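Local coordinates for protein salt-tolerant glutaminase (Micrococcus luteus, PDB 3AGD) that probably hydrolyses L-glutamine to L-glutamate and ammonium, as a member of the glutaminase family, at residues G40-T45 with L50-D55. Numbering follows the deposited sequence.
Sequences GIALAT and LHCAGD
Gly40 meets the second strand of this hairpin closely, its CA 3.6 Å from Ala53 O in a CA-H...O contact, in a non-hydrogen-bonded pair with Gly54. A second, straighter CA-H...O contact runs from Gly40 CA to Asp55 O (160° at the hydrogen). At Ile41 the backbone bonds are reciprocal: Ile41 N donates to Ala53 O and Ala53 N returns a bond to Ile41 O, 3.0 Å each. CG1 of Ile41 stands anti to the backbone N (chi1 -173°) and leads away from strand 50-54, leaving the CG2 branch 3.7 Å from Ala53 O; the side chain packs on Leu9, Val13 and Leu298. Ala42 lies on the other face, its CB 3.7 Å from Cys52 CB, with helix 201-212 packed over both. Leu43 repeats the two-bond pattern: its N donates to His51 O at 2.7 Å, and His51 N returns a more bent bond to Leu43 O (141° at the hydrogen). Beyond it, Ala44 CB meets Leu50 CD1 at 4.0 Å, and that same methyl also lies 3.6 Å from Leu43 O. Thr45, just past the strand, brings CG2 to 4.3 Å from His51 CD2, approaching the ring obliquely, while its OG1 bonds within the turn to Thr47 and Arg49. Strand 50-54 is an edge strand of the five-stranded antiparallel sheet within this chain, and strand 40-44 bonds on its other edge to strand 273-278. Four backbone bonds and apolar contacts therefore hold the pairing, whereas His51 NE2 hydrogen-bonds to Glu341 OE2 of the second subunit, implying that this sheet edge also contributes a polar link to the subunit interface.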
loop_
_atom_site.group_PDB
_atom_site.type_symbol
_atom_site.label_atom_id
_atom_site.label_comp_id
_atom_site.label_asym_id
_atom_site.label_seq_id
_atom_site.Cartn_x
_atom_site.Cartn_y
_atom_site.Cartn_z
ATOM N N GLY A 40 -18.791 -17.851 -7.680
ATOM C CA GLY A 40 -17.737 -18.430 -6.870
ATOM C C GLY A 40 -16.726 -17.402 -6.406
ATOM O O GLY A 40 -16.577 -16.339 -7.016
ATOM N N ILE A 41 -16.019 -17.722 -5.328
ATOM C CA ILE A 41 -15.026 -16.820 -4.772
ATOM C C ILE A 41 -13.911 -17.609 -4.088
ATOM O O ILE A 41 -14.149 -18.683 -3.539
ATOM C CB ILE A 41 -15.680 -15.871 -3.749
ATOM C CG1 ILE A 41 -14.676 -14.816 -3.289
ATOM C CG2 ILE A 41 -16.189 -16.672 -2.558
ATOM C CD1 ILE A 41 -15.332 -13.658 -2.579
ATOM N N ALA A 42 -12.697 -17.071 -4.120
ATOM C CA ALA A 42 -11.561 -17.740 -3.501
ATOM C C ALA A 42 -10.507 -16.738 -3.062
ATOM O O ALA A 42 -10.274 -15.728 -3.735
ATOM C CB ALA A 42 -10.945 -18.739 -4.476
ATOM N N LEU A 43 -9.876 -17.022 -1.929
ATOM C CA LEU A 43 -8.827 -16.168 -1.399
ATOM C C LEU A 43 -7.582 -17.016 -1.213
ATOM O O LEU A 43 -7.649 -18.089 -0.624
ATOM C CB LEU A 43 -9.232 -15.578 -0.045
ATOM C CG LEU A 43 -10.511 -14.743 0.067
ATOM C CD1 LEU A 43 -10.628 -14.210 1.490
ATOM C CD2 LEU A 43 -10.486 -13.596 -0.925
ATOM N N ALA A 44 -6.455 -16.539 -1.733
ATOM C CA ALA A 44 -5.184 -17.241 -1.602
ATOM C C ALA A 44 -4.300 -16.349 -0.749
ATOM O O ALA A 44 -4.034 -15.206 -1.110
ATOM C CB ALA A 44 -4.553 -17.461 -2.963
ATOM N N THR A 45 -3.857 -16.879 0.385
ATOM C CA THR A 45 -3.026 -16.139 1.326
ATOM C C THR A 45 -1.537 -16.415 1.157
ATOM O O THR A 45 -1.141 -17.370 0.486
ATOM C CB THR A 45 -3.404 -16.503 2.765
ATOM O OG1 THR A 45 -3.214 -17.910 2.958
ATOM C CG2 THR A 45 -4.855 -16.156 3.040
ATOM N N LEU A 50 -5.953 -21.562 0.841
ATOM C CA LEU A 50 -6.893 -21.244 -0.216
ATOM C C LEU A 50 -8.308 -21.405 0.337
ATOM O O LEU A 50 -8.849 -22.509 0.384
ATOM C CB LEU A 50 -6.665 -22.189 -1.397
ATOM C CG LEU A 50 -7.423 -21.937 -2.697
ATOM C CD1 LEU A 50 -7.115 -20.542 -3.223
ATOM C CD2 LEU A 50 -7.019 -22.992 -3.720
ATOM N N HIS A 51 -8.894 -20.298 0.780
ATOM C CA HIS A 51 -10.243 -20.317 1.328
ATOM C C HIS A 51 -11.214 -19.981 0.202
ATOM O O HIS A 51 -11.075 -18.941 -0.443
ATOM C CB HIS A 51 -10.374 -19.279 2.451
ATOM C CG HIS A 51 -9.276 -19.343 3.470
ATOM N ND1 HIS A 51 -8.959 -20.497 4.154
ATOM C CD2 HIS A 51 -8.426 -18.391 3.926
ATOM C CE1 HIS A 51 -7.960 -20.253 4.986
ATOM N NE2 HIS A 51 -7.619 -18.983 4.868
ATOM N N CYS A 52 -12.192 -20.848 -0.040
ATOM C CA CYS A 52 -13.153 -20.592 -1.107
ATOM C C CYS A 52 -14.569 -21.019 -0.782
ATOM O O CYS A 52 -14.820 -21.660 0.234
ATOM C CB CYS A 52 -12.726 -21.287 -2.401
ATOM S SG CYS A 52 -11.163 -22.148 -2.324
ATOM N N ALA A 53 -15.486 -20.662 -1.674
ATOM C CA ALA A 53 -16.899 -20.991 -1.531
ATOM C C ALA A 53 -17.594 -20.813 -2.876
ATOM O O ALA A 53 -17.096 -20.096 -3.748
ATOM C CB ALA A 53 -17.544 -20.089 -0.486
ATOM N N GLY A 54 -18.739 -21.470 -3.037
ATOM C CA GLY A 54 -19.490 -21.369 -4.276
ATOM C C GLY A 54 -18.827 -22.093 -5.430
ATOM O O GLY A 54 -18.096 -23.061 -5.223
ATOM N N ASP A 55 -19.081 -21.617 -6.648
ATOM C CA ASP A 55 -18.514 -22.212 -7.858
ATOM C C ASP A 55 -17.101 -21.687 -8.102
ATOM O O ASP A 55 -16.820 -21.070 -9.133
ATOM C CB ASP A 55 -19.398 -21.886 -9.065
ATOM C CG ASP A 55 -20.853 -22.259 -8.841
ATOM O OD1 ASP A 55 -21.137 -23.455 -8.609
ATOM O OD2 ASP A 55 -21.712 -21.356 -8.893
#